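Long-range contacts in putative glyoxalase superfamily protein (PDB 3IUZ), which probably acts as an iron(II)-dependent dioxygenase and decarboxylase of the 2-oxoadipate type, within the glyoxalase superfamily: residues R42-A46 / A131-A135; N166-L171 / C203-G209; N237-V243 / F302-R308. All coordinates share one frame; numbering follows the deposited sequence. Where two conformers were deposited one is given.

Contact 1. Residues R42-A46 / A131-A135; sequences RAEIA and AHADA
R42 and D134 join the first turn of helix 42-60 to the type I beta turn, H132 to A135, that ends strand 125-132. The tightly packed part lies round the H132 ring. A46 CB comes within 3.6 Å of H132 CD2, approaching the ring obliquely, while A43 CA sits 3.9 Å from H132 CE1. Alanine suits both helix positions: the short methyl of A46 and the backbone of A43 let the imidazole lie close against the helix. Beyond the two segments the ring is held by L110 O, which NE2 bonds, and by Y112, which meets it edge-to-face.

On the more exposed side charge replaces close packing. The straight run of the R42 chain carries its guanidinium out to D134, which it crosses at about a right angle and grips side-on. NE reaches D134 OD2 at 2.9 Å, and NH2 reaches OD1 at the same 2.9 Å in a nearly straight bond (177°). Both oxygens lie close to the guanidinium plane and are met on their syn sides, but the nitrogens stand well out of the carboxylate plane, the two planes being 36° apart. Water 1 takes the N-H of A43 and donates to D134 OD2, bridging helix start and turn. R42 NH2 also bonds a hexaethylene glycol, probably from the crystallisation liquor. The turn itself is braced by D134 N, which donates to H132 ND1 over 3.1 Å.

Contact 2. Residues N166-L171 / C203-G209; sequences NSADPL and CFERQHG
P170 and Q207 form the centre of a packing of two irregular loops, one joining helices 154-164 and 173-185, the other lying between helices 190-200 and 213-222. The proline ring crosses the glutamine at about a right angle: P170 CB lies 3.4 Å from Q207 OE1, and P170 CG is 3.6 Å from Q207 CD. Q207 folds back on itself at chi2 (-52°), which brings its amide against the proline instead of past it. P170 CG also meets C203 SG at 3.7 Å; the rigid ring and the small, weakly polar thiol pack closely. Beside them the backbones join directly, with A168 N giving a nearly straight hydrogen bond to Q207 O at 2.8 Å. A168 O is less well served, being buried here with no polar partner in the model.

At the outer end, in one of its two modelled conformers, N166 OD1 receives the N-H of G209 from above its carbonyl plane, and water 2 links N166 ND2 to G209 O.

The next shell sets these groups in place. Q207 NE2 bonds to P202 O, with weak additional bonds to C203 O and E205 O. D169 forms an Asx turn, OD1 accepting from L171 N at 2.9 Å, and a salt bridge to R105 holds the same oxygen. H208 is tied by NE2 to A230 O, while S167 OG bonds with T164 O. Water 3 joins these last two residues, lying 2.8 Å from H208 ND1 and donating to S167 OG.

Contact 3. Residues N237-V243 / F302-R308; sequences NHATDRV and FYEFITR
H238 to R242 pair in parallel register with F302 to I306, the two strand axes 30° apart, and alternating bonds such as E304 N to A239 O (2.8 Å) carry the ladder. H238, T240, F302, E304 and I306 share one face. With chi1 of F302 at 64°, its ring folds under H238, whose CB stands 3.4 Å from the ring centroid in a CH-pi contact; the two rings themselves barely overlap. H238 is steadied by ND1, which donates in plane to a lone pair of N237 OD1. T240 OG1 donates a hydrogen bond to E304 OE1 at 2.7 Å, so a short hydroxyl side chain orients the longer carboxylate. Q274 NE2 and water 4, which also lies close to H238 NE2, approach the same oxygen. With H82 beside it, the group is consistent with the two-histidine, one-carboxylate iron site expected in this family, although no metal is modelled. T240 CG2 and I306 CG2 are tightly packed at 3.4 Å.

On the other face Y303 OH donates to D241 OD2 from above the carboxylate plane, over 2.7 Å, and V78 touches both residues. Past the paired residues, T307 OG1 bonds to V243 O, and R242 and R308 gather their guanidinium groups round D81; R308 NH1 also bonds to D322 O.

Strand 238-242 lies between 293-306 and the antiparallel strand 80-87. Helix 42-60 covers A239 and Y303 through F54, and helix 246-252 packs L249 on V243 and F305.

How the contacts relate
Contacts 1 and 3 reach the same mixed sheet, their centres 19 Å apart and their nearest atoms about 7 Å. Helix 42-60 connects them: its first turn is part of contact 1, and its later residues F54, I57 and L58 lie on the strands of contact 3. Contact 2 is a loop pairing on the other side of the chain's centre from contact 3, 25 Å away between centres, and equally far from contact 1. It leads into helix 173-185, whose L182 touches R42. The histidine and carboxylate group of contact 3 is a plausible iron site, though no metal is modelled; two glycols, probably from the crystallisation liquor, lie close to R42 in contact 1.

Contact 1. Residues R42-A46 / A131-A135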
loop_
_atom_site.group_PDB
_atom_site.type_symbol
_atom_site.label_atom_id
_atom_site.label_comp_id
_atom_site.label_asym_id
_atom_site.label_seq_id
_atom_site.Cartn_x
_atom_site.Cartn_y
_atom_site.Cartn_z
ATOM N N ARG A 42 9.741 -14.644 8.797
ATOM C CA ARG A 42 8.853 -14.053 7.811
ATOM C C ARG A 42 7.982 -12.953 8.391
ATOM O O ARG A 42 7.721 -11.959 7.692
ATOM C CB ARG A 42 7.965 -15.070 7.107
ATOM C CG ARG A 42 6.944 -15.711 7.949
ATOM C CD ARG A 42 6.089 -16.676 7.141
ATOM N NE ARG A 42 5.002 -17.171 7.965
ATOM C CZ ARG A 42 4.080 -18.043 7.583
ATOM N NH1 ARG A 42 4.089 -18.581 6.356
ATOM N NH2 ARG A 42 3.150 -18.378 8.451
ATOM N N ALA A 43 7.513 -13.135 9.630
ATOM C CA ALA A 43 6.761 -12.079 10.334
ATOM C C ALA A 43 7.578 -10.781 10.499
ATOM O O ALA A 43 7.094 -9.671 10.244
ATOM C CB ALA A 43 6.318 -12.560 11.686
ATOM N N GLU A 44 8.795 -10.907 11.001
ATOM C CA GLU A 44 9.669 -9.749 11.101
ATOM C C GLU A 44 9.892 -9.062 9.732
ATOM O O GLU A 44 9.878 -7.820 9.637
ATOM C CB GLU A 44 11.012 -10.153 11.680
ATOM C CG GLU A 44 10.937 -10.615 13.150
ATOM C CD GLU A 44 12.204 -11.248 13.682
ATOM O OE1 GLU A 44 13.118 -11.602 12.889
ATOM O OE2 GLU A 44 12.289 -11.391 14.921
ATOM N N ILE A 45 10.126 -9.868 8.695
ATOM C CA ILE A 45 10.380 -9.322 7.392
ATOM C C ILE A 45 9.134 -8.608 6.879
ATOM O O ILE A 45 9.222 -7.500 6.294
ATOM C CB ILE A 45 10.881 -10.408 6.406
ATOM C CG1 ILE A 45 12.308 -10.797 6.784
ATOM C CG2 ILE A 45 10.817 -9.941 4.936
ATOM C CD1 ILE A 45 12.736 -12.235 6.242
ATOM N N ALA A 46 7.978 -9.241 7.073
ATOM C CA ALA A 46 6.728 -8.658 6.592
ATOM C C ALA A 46 6.445 -7.319 7.267
ATOM O O ALA A 46 6.039 -6.345 6.604
ATOM C CB ALA A 46 5.561 -9.619 6.791
ATOM N N ALA A 131 -4.298 -10.740 5.402
ATOM C CA ALA A 131 -3.793 -10.628 6.768
ATOM C C ALA A 131 -2.697 -11.620 6.982
ATOM O O ALA A 131 -2.740 -12.742 6.465
ATOM C CB ALA A 131 -4.924 -10.890 7.823
ATOM N N HIS A 132 -1.759 -11.236 7.819
ATOM C CA HIS A 132 -0.605 -12.076 8.078
ATOM C C HIS A 132 -0.911 -13.211 9.042
ATOM O O HIS A 132 -1.395 -12.989 10.168
ATOM C CB HIS A 132 0.581 -11.252 8.554
ATOM C CG HIS A 132 1.869 -11.947 8.321
ATOM N ND1 HIS A 132 2.330 -12.926 9.174
ATOM C CD2 HIS A 132 2.765 -11.873 7.301
ATOM C CE1 HIS A 132 3.458 -13.428 8.692
ATOM N NE2 HIS A 132 3.767 -12.783 7.572
ATOM N N ALA A 133 -0.589 -14.428 8.618
ATOM C CA ALA A 133 -0.939 -15.635 9.400
ATOM C C ALA A 133 -0.275 -15.633 10.774
ATOM O O ALA A 133 -0.775 -16.263 11.664
ATOM C CB ALA A 133 -0.558 -16.928 8.630
ATOM N N ASP A 134 0.850 -14.950 10.948
ATOM C CA ASP A 134 1.586 -15.036 12.210
ATOM C C ASP A 134 1.171 -13.976 13.224
ATOM O O ASP A 134 1.517 -14.088 14.394
ATOM C CB ASP A 134 3.115 -14.972 12.024
ATOM C CG ASP A 134 3.669 -16.088 11.163
ATOM O OD1 ASP A 134 3.075 -17.197 11.100
ATOM O OD2 ASP A 134 4.744 -15.858 10.544
ATOM N N ALA A 135 0.470 -12.940 12.789
ATOM C CA ALA A 135 0.058 -11.847 13.679
ATOM C C ALA A 135 -1.011 -11.034 12.940
ATOM O O ALA A 135 -0.756 -9.882 12.553
ATOM C CB ALA A 135 1.288 -10.946 14.060
HETATM O O HOH W 1 7.393 -15.610 11.234
#

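Contact 2. Residues N166-L171 / C203-G209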
loop_
_atom_site.group_PDB
_atom_site.type_symbol
_atom_site.label_atom_id
_atom_site.label_comp_id
_atom_site.label_asym_id
_atom_site.label_seq_id
_atom_site.Cartn_x
_atom_site.Cartn_y
_atom_site.Cartn_z
ATOM N N ASN A 166 2.693 -2.022 -21.766
ATOM C CA ASN A 166 4.158 -1.979 -21.758
ATOM C C ASN A 166 4.736 -2.216 -20.364
ATOM O O ASN A 166 5.933 -2.040 -20.155
ATOM C CB ASN A 166 4.658 -0.620 -22.323
ATOM C CG ASN A 166 4.168 0.606 -21.486
ATOM O OD1 ASN A 166 4.102 0.559 -20.237
ATOM N ND2 ASN A 166 3.842 1.699 -22.179
ATOM N N SER A 167 3.903 -2.594 -19.400
ATOM C CA SER A 167 4.372 -2.699 -18.030
ATOM C C SER A 167 5.568 -3.615 -17.872
ATOM O O SER A 167 5.660 -4.697 -18.528
ATOM C CB SER A 167 3.293 -3.203 -17.094
ATOM O OG SER A 167 2.171 -2.371 -17.087
ATOM N N ALA A 168 6.461 -3.209 -16.985
ATOM C CA ALA A 168 7.580 -4.073 -16.574
ATOM C C ALA A 168 7.091 -5.017 -15.481
ATOM O O ALA A 168 6.067 -4.745 -14.831
ATOM C CB ALA A 168 8.763 -3.264 -16.060
ATOM N N ASP A 169 7.806 -6.142 -15.321
ATOM C CA ASP A 169 7.667 -6.968 -14.118
ATOM C C ASP A 169 8.772 -6.631 -13.138
ATOM O O ASP A 169 9.968 -6.946 -13.358
ATOM C CB ASP A 169 7.660 -8.464 -14.454
ATOM C CG ASP A 169 7.372 -9.344 -13.219
ATOM O OD1 ASP A 169 7.392 -8.809 -12.088
ATOM O OD2 ASP A 169 7.097 -10.565 -13.394
ATOM N N PRO A 170 8.417 -5.953 -12.036
ATOM C CA PRO A 170 9.442 -5.572 -11.063
ATOM C C PRO A 170 9.975 -6.680 -10.158
ATOM O O PRO A 170 10.977 -6.483 -9.471
ATOM C CB PRO A 170 8.688 -4.551 -10.199
ATOM C CG PRO A 170 7.318 -5.178 -10.140
ATOM C CD PRO A 170 7.067 -5.633 -11.530
ATOM N N LEU A 171 9.337 -7.839 -10.152
ATOM C CA LEU A 171 9.730 -8.921 -9.228
ATOM C C LEU A 171 10.871 -9.755 -9.830
ATOM O O LEU A 171 10.639 -10.691 -10.563
ATOM C CB LEU A 171 8.508 -9.797 -8.946
ATOM C CG LEU A 171 8.711 -10.769 -7.760
ATOM C CD1 LEU A 171 8.848 -10.045 -6.458
ATOM C CD2 LEU A 171 7.544 -11.780 -7.687
ATOM N N CYS A 203 8.304 -2.913 -6.299
ATOM C CA CYS A 203 7.091 -3.471 -6.888
ATOM C C CYS A 203 5.872 -2.602 -6.603
ATOM O O CYS A 203 4.858 -2.643 -7.335
ATOM C CB CYS A 203 6.816 -4.890 -6.334
ATOM S SG CYS A 203 8.148 -6.092 -6.650
ATOM N N PHE A 204 5.937 -1.839 -5.502
ATOM C CA PHE A 204 4.849 -0.967 -5.074
ATOM C C PHE A 204 5.020 0.412 -5.679
ATOM O O PHE A 204 5.137 1.443 -4.960
ATOM C CB PHE A 204 4.761 -0.936 -3.542
ATOM C CG PHE A 204 4.564 -2.287 -2.946
ATOM C CD1 PHE A 204 5.652 -3.113 -2.709
ATOM C CD2 PHE A 204 3.292 -2.760 -2.662
ATOM C CE1 PHE A 204 5.494 -4.366 -2.207
ATOM C CE2 PHE A 204 3.127 -4.024 -2.123
ATOM C CZ PHE A 204 4.199 -4.817 -1.893
ATOM N N GLU A 205 4.945 0.406 -7.008
ATOM C CA GLU A 205 5.200 1.585 -7.829
ATOM C C GLU A 205 4.546 1.412 -9.218
ATOM O O GLU A 205 3.967 0.371 -9.526
ATOM C CB GLU A 205 6.707 1.785 -7.994
ATOM C CG GLU A 205 7.496 2.038 -6.718
ATOM C CD GLU A 205 7.052 3.272 -5.944
ATOM O OE1 GLU A 205 6.320 4.133 -6.489
ATOM O OE2 GLU A 205 7.473 3.382 -4.769
ATOM N N ARG A 206 4.642 2.440 -10.048
ATOM C CA ARG A 206 4.105 2.413 -11.413
ATOM C C ARG A 206 5.065 1.608 -12.281
ATOM O O ARG A 206 6.195 1.987 -12.420
ATOM C CB ARG A 206 3.975 3.843 -11.955
ATOM C CG ARG A 206 3.115 4.027 -13.219
ATOM C CD ARG A 206 3.452 5.330 -13.959
ATOM N NE ARG A 206 4.719 5.197 -14.659
ATOM C CZ ARG A 206 5.494 6.205 -15.051
ATOM N NH1 ARG A 206 5.108 7.462 -14.854
ATOM N NH2 ARG A 206 6.658 5.948 -15.650
ATOM N N GLN A 207 4.584 0.521 -12.878
ATOM C CA GLN A 207 5.395 -0.360 -13.728
ATOM C C GLN A 207 5.302 -0.069 -15.222
ATOM O O GLN A 207 6.128 -0.556 -16.003
ATOM C CB GLN A 207 4.952 -1.781 -13.484
ATOM C CG GLN A 207 5.079 -2.188 -12.000
ATOM C CD GLN A 207 6.427 -1.925 -11.435
ATOM O OE1 GLN A 207 7.427 -2.079 -12.126
ATOM N NE2 GLN A 207 6.488 -1.587 -10.164
ATOM N N HIS A 208 4.303 0.719 -15.620
ATOM C CA HIS A 208 4.182 1.182 -16.997
ATOM C C HIS A 208 4.877 2.531 -17.207
ATOM O O HIS A 208 5.186 3.241 -16.245
ATOM C CB HIS A 208 2.703 1.205 -17.454
ATOM C CG HIS A 208 1.801 2.048 -16.609
ATOM N ND1 HIS A 208 0.970 1.522 -15.632
ATOM C CD2 HIS A 208 1.604 3.394 -16.592
ATOM C CE1 HIS A 208 0.304 2.515 -15.054
ATOM N NE2 HIS A 208 0.659 3.656 -15.630
ATOM N N GLY A 209 5.130 2.888 -18.474
ATOM C CA GLY A 209 5.777 4.148 -18.804
ATOM C C GLY A 209 4.808 5.310 -18.725
ATOM O O GLY A 209 3.627 5.116 -18.487
HETATM O O HOH W 2 2.099 3.659 -20.269
HETATM O O HOH W 3 1.006 -1.146 -14.873
#

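Contact 3. Residues N237-V243 / F302-R308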
loop_
_atom_site.group_PDB
_atom_site.type_symbol
_atom_site.label_atom_id
_atom_site.label_comp_id
_atom_site.label_asym_id
_atom_site.label_seq_id
_atom_site.Cartn_x
_atom_site.Cartn_y
_atom_site.Cartn_z
ATOM N N ASN A 237 -2.288 3.528 -2.573
ATOM C CA ASN A 237 -3.317 4.529 -2.720
ATOM C C ASN A 237 -3.477 5.291 -1.383
ATOM O O ASN A 237 -3.742 6.516 -1.364
ATOM C CB ASN A 237 -4.610 3.842 -3.078
ATOM C CG ASN A 237 -5.780 4.789 -3.201
ATOM O OD1 ASN A 237 -6.564 4.875 -2.296
ATOM N ND2 ASN A 237 -5.890 5.508 -4.343
ATOM N N HIS A 238 -3.322 4.554 -0.278
ATOM C CA HIS A 238 -3.378 5.146 1.025
ATOM C C HIS A 238 -2.781 4.216 2.061
ATOM O O HIS A 238 -2.623 2.995 1.811
ATOM C CB HIS A 238 -4.828 5.566 1.371
ATOM C CG HIS A 238 -5.780 4.422 1.595
ATOM N ND1 HIS A 238 -6.664 3.978 0.631
ATOM C CD2 HIS A 238 -6.003 3.652 2.689
ATOM C CE1 HIS A 238 -7.403 3.002 1.130
ATOM N NE2 HIS A 238 -6.992 2.758 2.361
ATOM N N ALA A 239 -2.364 4.817 3.168
ATOM C CA ALA A 239 -2.031 4.089 4.367
ATOM C C ALA A 239 -3.012 4.477 5.446
ATOM O O ALA A 239 -3.449 5.628 5.508
ATOM C CB ALA A 239 -0.632 4.399 4.838
ATOM N N THR A 240 -3.275 3.535 6.349
ATOM C CA THR A 240 -4.278 3.713 7.385
ATOM C C THR A 240 -3.725 3.450 8.758
ATOM O O THR A 240 -2.958 2.491 8.973
ATOM C CB THR A 240 -5.477 2.803 7.108
ATOM O OG1 THR A 240 -5.974 3.104 5.807
ATOM C CG2 THR A 240 -6.635 2.957 8.148
ATOM N N ASP A 241 -4.156 4.273 9.703
ATOM C CA ASP A 241 -3.563 4.341 11.044
ATOM C C ASP A 241 -4.710 3.974 11.959
ATOM O O ASP A 241 -5.781 4.594 11.890
ATOM C CB ASP A 241 -3.049 5.774 11.267
ATOM C CG ASP A 241 -2.435 6.029 12.630
ATOM O OD1 ASP A 241 -2.455 5.154 13.534
ATOM O OD2 ASP A 241 -1.893 7.165 12.796
ATOM N N ARG A 242 -4.487 2.954 12.789
ATOM C CA ARG A 242 -5.523 2.443 13.677
ATOM C C ARG A 242 -5.507 3.223 14.993
ATOM O O ARG A 242 -4.517 3.158 15.752
ATOM C CB ARG A 242 -5.345 0.943 13.953
ATOM C CG ARG A 242 -6.495 0.360 14.758
ATOM C CD ARG A 242 -6.198 -1.108 15.179
ATOM N NE ARG A 242 -5.862 -1.936 14.008
ATOM C CZ ARG A 242 -5.362 -3.153 14.060
ATOM N NH1 ARG A 242 -5.059 -3.693 15.236
ATOM N NH2 ARG A 242 -5.148 -3.842 12.935
ATOM N N VAL A 243 -6.586 3.960 15.249
ATOM C CA VAL A 243 -6.679 4.874 16.389
ATOM C C VAL A 243 -7.861 4.503 17.251
ATOM O O VAL A 243 -8.776 3.759 16.825
ATOM C CB VAL A 243 -6.761 6.380 15.945
ATOM C CG1 VAL A 243 -5.484 6.782 15.155
ATOM C CG2 VAL A 243 -8.026 6.653 15.068
ATOM N N PHE A 302 -3.286 9.256 -0.000
ATOM C CA PHE A 302 -3.836 9.863 1.224
ATOM C C PHE A 302 -3.520 9.045 2.476
ATOM O O PHE A 302 -3.021 7.890 2.396
ATOM C CB PHE A 302 -5.352 10.184 1.120
ATOM C CG PHE A 302 -6.288 8.992 0.952
ATOM C CD1 PHE A 302 -6.600 8.512 -0.306
ATOM C CD2 PHE A 302 -6.882 8.382 2.053
ATOM C CE1 PHE A 302 -7.494 7.482 -0.487
ATOM C CE2 PHE A 302 -7.755 7.312 1.891
ATOM C CZ PHE A 302 -8.079 6.869 0.606
ATOM N N TYR A 303 -3.715 9.685 3.623
ATOM C CA TYR A 303 -3.514 9.095 4.951
ATOM C C TYR A 303 -4.870 8.996 5.598
ATOM O O TYR A 303 -5.617 9.972 5.654
ATOM C CB TYR A 303 -2.604 9.985 5.788
ATOM C CG TYR A 303 -2.055 9.375 7.067
ATOM C CD1 TYR A 303 -2.772 9.421 8.254
ATOM C CD2 TYR A 303 -0.785 8.843 7.106
ATOM C CE1 TYR A 303 -2.267 8.894 9.423
ATOM C CE2 TYR A 303 -0.252 8.350 8.289
ATOM C CZ TYR A 303 -0.983 8.359 9.425
ATOM O OH TYR A 303 -0.459 7.822 10.590
ATOM N N GLU A 304 -5.178 7.808 6.107
ATOM C CA GLU A 304 -6.488 7.470 6.589
ATOM C C GLU A 304 -6.422 6.951 8.026
ATOM O O GLU A 304 -5.409 6.408 8.462
ATOM C CB GLU A 304 -7.096 6.385 5.674
ATOM C CG GLU A 304 -8.466 5.796 6.131
ATOM C CD GLU A 304 -8.959 4.741 5.159
ATOM O OE1 GLU A 304 -8.560 3.562 5.274
ATOM O OE2 GLU A 304 -9.703 5.124 4.249
ATOM N N PHE A 305 -7.515 7.131 8.738
ATOM C CA PHE A 305 -7.660 6.679 10.103
ATOM C C PHE A 305 -8.776 5.643 10.191
ATOM O O PHE A 305 -9.789 5.733 9.489
ATOM C CB PHE A 305 -8.036 7.833 11.019
ATOM C CG PHE A 305 -7.020 8.905 11.073
ATOM C CD1 PHE A 305 -5.860 8.746 11.782
ATOM C CD2 PHE A 305 -7.203 10.076 10.377
ATOM C CE1 PHE A 305 -4.891 9.740 11.827
ATOM C CE2 PHE A 305 -6.222 11.078 10.454
ATOM C CZ PHE A 305 -5.080 10.880 11.178
ATOM N N ILE A 306 -8.605 4.693 11.115
ATOM C CA ILE A 306 -9.591 3.640 11.282
ATOM C C ILE A 306 -9.683 3.314 12.760
ATOM O O ILE A 306 -8.679 3.345 13.466
ATOM C CB ILE A 306 -9.197 2.376 10.496
ATOM C CG1 ILE A 306 -10.357 1.354 10.454
ATOM C CG2 ILE A 306 -7.907 1.757 11.049
ATOM C CD1 ILE A 306 -10.187 0.349 9.226
ATOM N N THR A 307 -10.902 3.049 13.218
ATOM C CA THR A 307 -11.131 2.452 14.526
ATOM C C THR A 307 -11.811 1.072 14.322
ATOM O O THR A 307 -12.752 0.934 13.515
ATOM C CB THR A 307 -11.971 3.384 15.453
ATOM O OG1 THR A 307 -11.171 4.490 15.873
ATOM C CG2 THR A 307 -12.459 2.643 16.698
ATOM N N ARG A 308 -11.314 0.061 15.009
ATOM C CA ARG A 308 -11.836 -1.298 14.860
ATOM C C ARG A 308 -12.243 -1.751 16.253
ATOM O O ARG A 308 -11.395 -1.889 17.136
ATOM C CB ARG A 308 -10.794 -2.258 14.313
ATOM C CG ARG A 308 -10.361 -2.002 12.935
ATOM C CD ARG A 308 -9.262 -3.016 12.567
ATOM N NE ARG A 308 -8.829 -2.865 11.185
ATOM C CZ ARG A 308 -9.563 -3.145 10.120
ATOM N NH1 ARG A 308 -10.798 -3.665 10.215
ATOM N NH2 ARG A 308 -9.021 -2.960 8.931
HETATM O O HOH W 4 -8.942 1.513 3.258
HETATM O O HOH W 5 -9.355 0.893 16.855
#